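Local coordinates for protein bacteriophage virulence determinant (PDB 6GGR) that binds zinc and, as a PipA-family Salmonella effector, probably acts as a metalloprotease that cleaves NF-kappaB subunits of the infected host, at residues Ala38-Pro42 against Met43-Glu47; Glu72-Ser75 against Arg76-Asp80; Ser163-His166 against Gln167-Ala171. All coordinates share one frame; numbering follows the deposited sequence.

Interaction 1 (Ala38-Pro42 against Met43-Glu47)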
loop_
_atom_site.group_PDB
_atom_site.type_symbol
_atom_site.label_atom_id
_atom_site.label_comp_id
_atom_site.label_asym_id
_atom_site.label_seq_id
_atom_site.Cartn_x
_atom_site.Cartn_y
_atom_site.Cartn_z
ATOM N N ALA B 38 -4.155 -4.697 32.690
ATOM C CA ALA B 38 -3.690 -3.324 32.497
ATOM C C ALA B 38 -2.521 -3.042 33.439
ATOM O O ALA B 38 -2.599 -2.232 34.365
ATOM C CB ALA B 38 -4.833 -2.345 32.722
ATOM N N ARG B 39 -1.410 -3.732 33.181
ATOM C CA ARG B 39 -0.245 -3.638 34.048
ATOM C C ARG B 39 0.806 -2.650 33.555
ATOM O O ARG B 39 1.711 -2.307 34.322
ATOM C CB ARG B 39 0.397 -5.020 34.234
ATOM C CG ARG B 39 0.929 -5.682 32.979
ATOM C CD ARG B 39 1.658 -6.970 33.349
ATOM N NE ARG B 39 1.757 -7.917 32.238
ATOM C CZ ARG B 39 2.790 -8.015 31.406
ATOM N NH1 ARG B 39 2.770 -8.917 30.433
ATOM N NH2 ARG B 39 3.845 -7.218 31.536
ATOM N N LEU B 40 0.712 -2.183 32.312
ATOM C CA LEU B 40 1.579 -1.123 31.817
ATOM C C LEU B 40 0.869 0.219 31.933
ATOM O O LEU B 40 -0.362 0.300 31.937
ATOM C CB LEU B 40 1.981 -1.366 30.362
ATOM C CG LEU B 40 2.400 -2.781 29.964
ATOM C CD1 LEU B 40 2.821 -2.800 28.504
ATOM C CD2 LEU B 40 3.519 -3.301 30.846
ATOM N N GLU B 41 1.665 1.283 32.023
ATOM C CA GLU B 41 1.120 2.628 32.144
ATOM C C GLU B 41 0.832 3.184 30.754
ATOM O O GLU B 41 1.767 3.331 29.957
ATOM C CB GLU B 41 2.088 3.534 32.885
ATOM C CG GLU B 41 1.404 4.605 33.733
ATOM C CD GLU B 41 0.996 5.820 32.928
ATOM O OE1 GLU B 41 1.846 6.358 32.187
ATOM O OE2 GLU B 41 -0.177 6.233 33.033
ATOM N N PRO B 42 -0.425 3.501 30.418
ATOM C CA PRO B 42 -0.734 3.918 29.035
ATOM C C PRO B 42 0.108 5.070 28.507
ATOM O O PRO B 42 0.517 5.039 27.341
ATOM C CB PRO B 42 -2.217 4.305 29.125
ATOM C CG PRO B 42 -2.752 3.468 30.218
ATOM C CD PRO B 42 -1.647 3.357 31.228
ATOM N N MET B 43 0.368 6.094 29.319
ATOM C CA MET B 43 1.086 7.265 28.826
ATOM C C MET B 43 2.564 6.998 28.562
ATOM O O MET B 43 3.280 7.937 28.199
ATOM C CB MET B 43 0.932 8.420 29.818
ATOM C CG MET B 43 -0.347 9.221 29.620
ATOM S SD MET B 43 -0.772 10.263 31.031
ATOM C CE MET B 43 -1.563 9.067 32.106
ATOM N N CYS B 44 3.036 5.761 28.726
ATOM C CA CYS B 44 4.405 5.390 28.390
ATOM C C CYS B 44 4.485 4.410 27.228
ATOM O O CYS B 44 5.589 3.977 26.875
ATOM C CB CYS B 44 5.102 4.785 29.614
ATOM S SG CYS B 44 5.328 5.939 30.984
ATOM N N LEU B 45 3.351 4.051 26.621
ATOM C CA LEU B 45 3.357 3.060 25.549
ATOM C C LEU B 45 4.118 3.562 24.329
ATOM O O LEU B 45 4.796 2.783 23.647
ATOM C CB LEU B 45 1.923 2.703 25.162
ATOM C CG LEU B 45 1.042 2.109 26.260
ATOM C CD1 LEU B 45 -0.410 2.101 25.814
ATOM C CD2 LEU B 45 1.492 0.707 26.615
ATOM N N ALA B 46 4.004 4.856 24.023
ATOM C CA ALA B 46 4.712 5.413 22.875
ATOM C C ALA B 46 6.219 5.220 23.014
ATOM O O ALA B 46 6.886 4.762 22.079
ATOM C CB ALA B 46 4.371 6.895 22.722
ATOM N N GLU B 47 6.772 5.579 24.176
ATOM C CA GLU B 47 8.196 5.362 24.421
ATOM C C GLU B 47 8.550 3.883 24.333
ATOM O O GLU B 47 9.643 3.524 23.880
ATOM C CB GLU B 47 8.586 5.923 25.790
ATOM C CG GLU B 47 8.970 7.396 25.777
ATOM C CD GLU B 47 9.125 7.978 27.169
ATOM O OE1 GLU B 47 9.464 7.219 28.102
ATOM O OE2 GLU B 47 8.899 9.197 27.332
#

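Interaction 2 (Glu72-Ser75 against Arg76-Asp80)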
loop_
_atom_site.group_PDB
_atom_site.type_symbol
_atom_site.label_atom_id
_atom_site.label_comp_id
_atom_site.label_asym_id
_atom_site.label_seq_id
_atom_site.Cartn_x
_atom_site.Cartn_y
_atom_site.Cartn_z
ATOM N N GLU B 72 2.550 12.377 18.659
ATOM C CA GLU B 72 1.488 12.845 19.544
ATOM C C GLU B 72 0.188 12.095 19.271
ATOM O O GLU B 72 -0.479 11.624 20.199
ATOM C CB GLU B 72 1.299 14.352 19.369
ATOM C CG GLU B 72 0.319 14.984 20.346
ATOM C CD GLU B 72 -1.098 15.053 19.808
ATOM O OE1 GLU B 72 -1.270 15.264 18.588
ATOM O OE2 GLU B 72 -2.043 14.895 20.608
ATOM N N VAL B 73 -0.181 11.966 17.995
ATOM C CA VAL B 73 -1.392 11.232 17.633
ATOM C C VAL B 73 -1.247 9.761 17.998
ATOM O O VAL B 73 -2.164 9.146 18.554
ATOM C CB VAL B 73 -1.702 11.417 16.137
ATOM C CG1 VAL B 73 -2.868 10.520 15.699
ATOM C CG2 VAL B 73 -2.020 12.873 15.847
ATOM N N LEU B 74 -0.091 9.172 17.681
ATOM C CA LEU B 74 0.129 7.764 17.997
ATOM C C LEU B 74 0.006 7.516 19.494
ATOM O O LEU B 74 -0.554 6.498 19.918
ATOM C CB LEU B 74 1.503 7.319 17.490
ATOM C CG LEU B 74 1.910 5.880 17.818
ATOM C CD1 LEU B 74 0.884 4.885 17.305
ATOM C CD2 LEU B 74 3.274 5.561 17.243
ATOM N N SER B 75 0.513 8.440 20.310
ATOM C CA SER B 75 0.456 8.265 21.757
ATOM C C SER B 75 -0.982 8.265 22.260
ATOM O O SER B 75 -1.347 7.444 23.111
ATOM C CB SER B 75 1.268 9.363 22.447
ATOM O OG SER B 75 1.207 9.234 23.856
ATOM N N ARG B 76 -1.813 9.182 21.757
ATOM C CA ARG B 76 -3.219 9.201 22.150
ATOM C C ARG B 76 -3.893 7.879 21.815
ATOM O O ARG B 76 -4.582 7.285 22.652
ATOM C CB ARG B 76 -3.951 10.350 21.454
ATOM C CG ARG B 76 -3.404 11.737 21.737
ATOM C CD ARG B 76 -4.305 12.808 21.136
ATOM N NE ARG B 76 -4.460 12.663 19.687
ATOM C CZ ARG B 76 -5.430 11.973 19.090
ATOM N NH1 ARG B 76 -6.354 11.342 19.805
ATOM N NH2 ARG B 76 -5.477 11.910 17.766
ATOM N N ILE B 77 -3.702 7.401 20.585
ATOM C CA ILE B 77 -4.380 6.190 20.127
ATOM C C ILE B 77 -3.912 4.980 20.925
ATOM O O ILE B 77 -4.720 4.134 21.324
ATOM C CB ILE B 77 -4.152 6.013 18.615
ATOM C CG1 ILE B 77 -4.942 7.085 17.855
ATOM C CG2 ILE B 77 -4.557 4.610 18.151
ATOM C CD1 ILE B 77 -4.586 7.206 16.392
ATOM N N LEU B 78 -2.604 4.876 21.168
ATOM C CA LEU B 78 -2.090 3.798 22.008
ATOM C C LEU B 78 -2.720 3.844 23.393
ATOM O O LEU B 78 -3.137 2.817 23.936
ATOM C CB LEU B 78 -0.569 3.897 22.114
ATOM C CG LEU B 78 0.243 3.565 20.864
ATOM C CD1 LEU B 78 1.686 4.004 21.052
ATOM C CD2 LEU B 78 0.174 2.080 20.558
ATOM N N GLU B 79 -2.789 5.040 23.979
ATOM C CA GLU B 79 -3.375 5.196 25.303
ATOM C C GLU B 79 -4.836 4.756 25.314
ATOM O O GLU B 79 -5.261 3.998 26.196
ATOM C CB GLU B 79 -3.235 6.654 25.748
ATOM C CG GLU B 79 -3.930 7.005 27.048
ATOM C CD GLU B 79 -3.590 8.409 27.519
ATOM O OE1 GLU B 79 -3.189 9.239 26.674
ATOM O OE2 GLU B 79 -3.721 8.683 28.731
ATOM N N ASP B 80 -5.622 5.220 24.339
ATOM C CA ASP B 80 -7.032 4.840 24.279
ATOM C C ASP B 80 -7.192 3.342 24.066
ATOM O O ASP B 80 -8.047 2.706 24.693
ATOM C CB ASP B 80 -7.742 5.606 23.163
ATOM C CG ASP B 80 -7.964 7.064 23.503
ATOM O OD1 ASP B 80 -7.996 7.401 24.706
ATOM O OD2 ASP B 80 -8.113 7.874 22.565
HETATM O O HOH W 1 -0.714 8.774 26.024
#

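Interaction 3 (Ser163-His166 against Gln167-Ala171). Unlike the reference sequence in segment 167-171: Gln167 (reference Glu).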
loop_
_atom_site.group_PDB
_atom_site.type_symbol
_atom_site.label_atom_id
_atom_site.label_comp_id
_atom_site.label_asym_id
_atom_site.label_seq_id
_atom_site.Cartn_x
_atom_site.Cartn_y
_atom_site.Cartn_z
ATOM N N SER B 163 -6.021 2.908 10.649
ATOM C CA SER B 163 -4.723 2.800 9.987
ATOM C C SER B 163 -3.599 2.665 11.007
ATOM O O SER B 163 -2.693 1.839 10.846
ATOM C CB SER B 163 -4.489 4.012 9.089
ATOM O OG SER B 163 -5.550 4.181 8.168
ATOM N N PHE B 164 -3.640 3.478 12.064
ATOM C CA PHE B 164 -2.611 3.410 13.098
ATOM C C PHE B 164 -2.619 2.052 13.788
ATOM O O PHE B 164 -1.567 1.429 13.973
ATOM C CB PHE B 164 -2.822 4.535 14.112
ATOM C CG PHE B 164 -2.161 5.832 13.730
ATOM C CD1 PHE B 164 -2.363 6.393 12.480
ATOM C CD2 PHE B 164 -1.349 6.499 14.633
ATOM C CE1 PHE B 164 -1.757 7.583 12.135
ATOM C CE2 PHE B 164 -0.745 7.690 14.296
ATOM C CZ PHE B 164 -0.949 8.236 13.045
ATOM N N ILE B 165 -3.801 1.577 14.180
ATOM C CA ILE B 165 -3.893 0.298 14.886
ATOM C C ILE B 165 -3.466 -0.844 13.974
ATOM O O ILE B 165 -2.782 -1.780 14.404
ATOM C CB ILE B 165 -5.321 0.092 15.422
ATOM C CG1 ILE B 165 -5.654 1.146 16.489
ATOM C CG2 ILE B 165 -5.500 -1.324 15.978
ATOM C CD1 ILE B 165 -4.731 1.140 17.697
ATOM N N HIS B 166 -3.863 -0.789 12.704
ATOM C CA HIS B 166 -3.471 -1.831 11.760
ATOM C C HIS B 166 -1.955 -1.954 11.679
ATOM O O HIS B 166 -1.405 -3.059 11.749
ATOM C CB HIS B 166 -4.063 -1.535 10.383
ATOM C CG HIS B 166 -3.815 -2.615 9.375
ATOM N ND1 HIS B 166 -4.793 -3.498 8.974
ATOM C CD2 HIS B 166 -2.695 -2.961 8.698
ATOM C CE1 HIS B 166 -4.290 -4.336 8.084
ATOM N NE2 HIS B 166 -3.018 -4.031 7.899
ATOM N N GLN B 167 -1.257 -0.826 11.528
ATOM C CA GLN B 167 0.199 -0.877 11.424
ATOM C C GLN B 167 0.828 -1.302 12.743
ATOM O O GLN B 167 1.809 -2.055 12.754
ATOM C CB GLN B 167 0.748 0.482 10.989
ATOM C CG GLN B 167 0.257 0.958 9.637
ATOM C CD GLN B 167 0.507 -0.043 8.527
ATOM O OE1 GLN B 167 1.430 -0.855 8.599
ATOM N NE2 GLN B 167 -0.322 0.004 7.498
ATOM N N VAL B 168 0.285 -0.829 13.864
ATOM C CA VAL B 168 0.819 -1.222 15.164
ATOM C C VAL B 168 0.612 -2.713 15.391
ATOM O O VAL B 168 1.491 -3.402 15.924
ATOM C CB VAL B 168 0.176 -0.378 16.281
ATOM C CG1 VAL B 168 0.503 -0.948 17.668
ATOM C CG2 VAL B 168 0.653 1.065 16.186
ATOM N N VAL B 169 -0.545 -3.240 14.988
ATOM C CA VAL B 169 -0.794 -4.668 15.165
ATOM C C VAL B 169 0.258 -5.483 14.426
ATOM O O VAL B 169 0.717 -6.522 14.918
ATOM C CB VAL B 169 -2.221 -5.025 14.709
ATOM C CG1 VAL B 169 -2.373 -6.533 14.499
ATOM C CG2 VAL B 169 -3.230 -4.544 15.742
ATOM N N HIS B 170 0.653 -5.031 13.232
ATOM C CA HIS B 170 1.747 -5.681 12.521
ATOM C C HIS B 170 2.990 -5.747 13.397
ATOM O O HIS B 170 3.645 -6.789 13.497
ATOM C CB HIS B 170 2.062 -4.931 11.224
ATOM C CG HIS B 170 1.221 -5.341 10.052
ATOM N ND1 HIS B 170 1.261 -6.610 9.513
ATOM C CD2 HIS B 170 0.343 -4.640 9.295
ATOM C CE1 HIS B 170 0.431 -6.677 8.488
ATOM N NE2 HIS B 170 -0.138 -5.495 8.334
ATOM N N ALA B 171 3.320 -4.632 14.053
ATOM C CA ALA B 171 4.568 -4.526 14.799
ATOM C C ALA B 171 4.537 -5.295 16.114
ATOM O O ALA B 171 5.595 -5.699 16.610
ATOM C CB ALA B 171 4.885 -3.057 15.065
#

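Interaction 1 (Ala38-Pro42 against Met43-Glu47)
Glu41 bends at its CB-CG bond (chi2 -83°), which carries the carboxylate over to the start of the Met43 side chain. Met43 in turn bends at its last torsion (chi3 -81°), and its methyl CE comes to 3.3 Å from Glu41 OE2. The other oxygen, Glu41 OE1, lies 3.3 Å from Met43 CB and 3.7 Å from Cys44 SG, leaving the carboxylate between the thioether chain and the thiol. Underneath runs a 3-10 turn that leads into helix 45-49. Two consecutive three-residue steps build it: Cys44 N donates to Glu41 O at 3.0 Å, and Leu45 N to Pro42 O at 3.1 Å. Pro42 suits this start of a helix, where its nitrogen has no hydrogen to give. Cys44 forms an interchain disulfide in a structure of this protein, but here no other protein chain touches the turn. On the inward side the turn is apolar. Leu45 CD2 meets Leu40 CD1 at 4.2 Å, the two side chains crossing at about a right angle, while Leu45 CD1 packs 3.7 Å from Pro42 CA. Tyr82 of helix 64-84 touches Leu45 and hydrogen-bonds through its hydroxyl to Leu40 N; Met92 of helix 86-100 packs on Leu45.

Interaction 2 (Glu72-Ser75 against Arg76-Asp80)
Glu72 and Arg76, one helical turn apart, form a salt bridge in which Glu72 OE2 lies 3.4 Å from Arg76 NE. The carboxylate oxygen comes in at the edge of the guanidinium and in its plane, although the two flat groups are turned 35° against each other. Arg76 reaches this position by bending at chi3 (-59°), which lays the guanidinium back over the preceding turn: Val73 O sits above one face, offset toward the rim, and Arg76 NH2 rests 3.6 Å from Val73 CG1. Val73 O itself is satisfied by the backbone, accepting from Ile77 N at 3.1 Å. The carbonyls of Glu72, Leu74 and Ser75 are taken up in the same alpha-helical way by the N-H groups of Arg76, Leu78 and Glu79. A water joins the polar side chains one turn further on: it accepts from Ser75 OG at 2.9 Å and donates to Glu79 OE1 at 2.6 Å. Near the end of the helix, the carbonyl oxygens of Glu79 and Asp80 share the single proton of the Thr83 hydroxyl. The apolar pairs follow the same spacing, Val73 CG1 against Ile77 CD1 (3.8 Å) and Leu74 CG against Leu78 CD1 (3.7 Å). Helix 64-84 runs between two neighbours: Val73, Leu74 and Ile77 pack on helix 160-173, whereas Ser75 and Leu78 meet Ala46 and Leu45 of helix 45-49.

Interaction 3 (Ser163-His166 against Gln167-Ala171)
His166 and His170 send their imidazoles out from successive turns of helix 160-173, side by side and pointing the same way. They are the two histidines of an HExxH signature, the zinc-binding motif of many metallopeptidases; the deposited chain has Gln167 where the reference has the motif's glutamate. Both histidines bind zinc together with Asp177 in a structure of this protein, but no zinc is bound to this chain. The rings stand obliquely, their centroids 4.9 Å apart and their planes at 64°, and the NE2 atoms of His166 and His170 come within 3.3 Å of each other. In the absence of zinc, Asp177 OD2 hydrogen-bonds to His170 NE2 and more weakly to His166 NE2, while the His170 ring is fixed from behind, where ND1 bonds to the carbonyl oxygen of Leu175. For His166, a CG anti to the backbone N (chi1 -175°) swings the ring along the helix toward His170. The chain of another protein also reaches the site: its backbone makes a weak hydrogen bond to His166 NE2, an acidic side chain packs on His170, and a basic side chain hydrogen-bonds to Ser163 OG, an arrangement consistent with a bound substrate. Beneath this shell, the helix sets the spacing of the ligands, with His170 N donating to His166 O at 3.2 Å. Val187 of helix 186-197 packs on both histidine side chains. Ile165 and Val169 meet through their CG2 methyls, 3.9 Å apart, while Val169 N makes a 2.7 Å bond to Ile165 O.

How the interactions relate
The three contacts step inward from the surface to the centre of the chain, and all are local, each spanning about one turn. Interaction 1 is a surface 3-10 turn, interaction 2 lies partly buried on helix 64-84, and interaction 3 is wholly buried. Helix 64-84 joins them: Leu45 CD1 lies 3.4 Å from Leu78 O on one flank, and Ile77 CG2 lies 3.5 Å from Ile165 CD1 on another. Interactions 1 and 3 do not touch, their nearest atoms being about 8 Å apart. Carboxylates mark the outer two, beside thioether and thiol in one and bonded to arginine and water in the other; in 163-171 the polar chemistry centres on two imidazoles, zinc ligands without zinc in this chain.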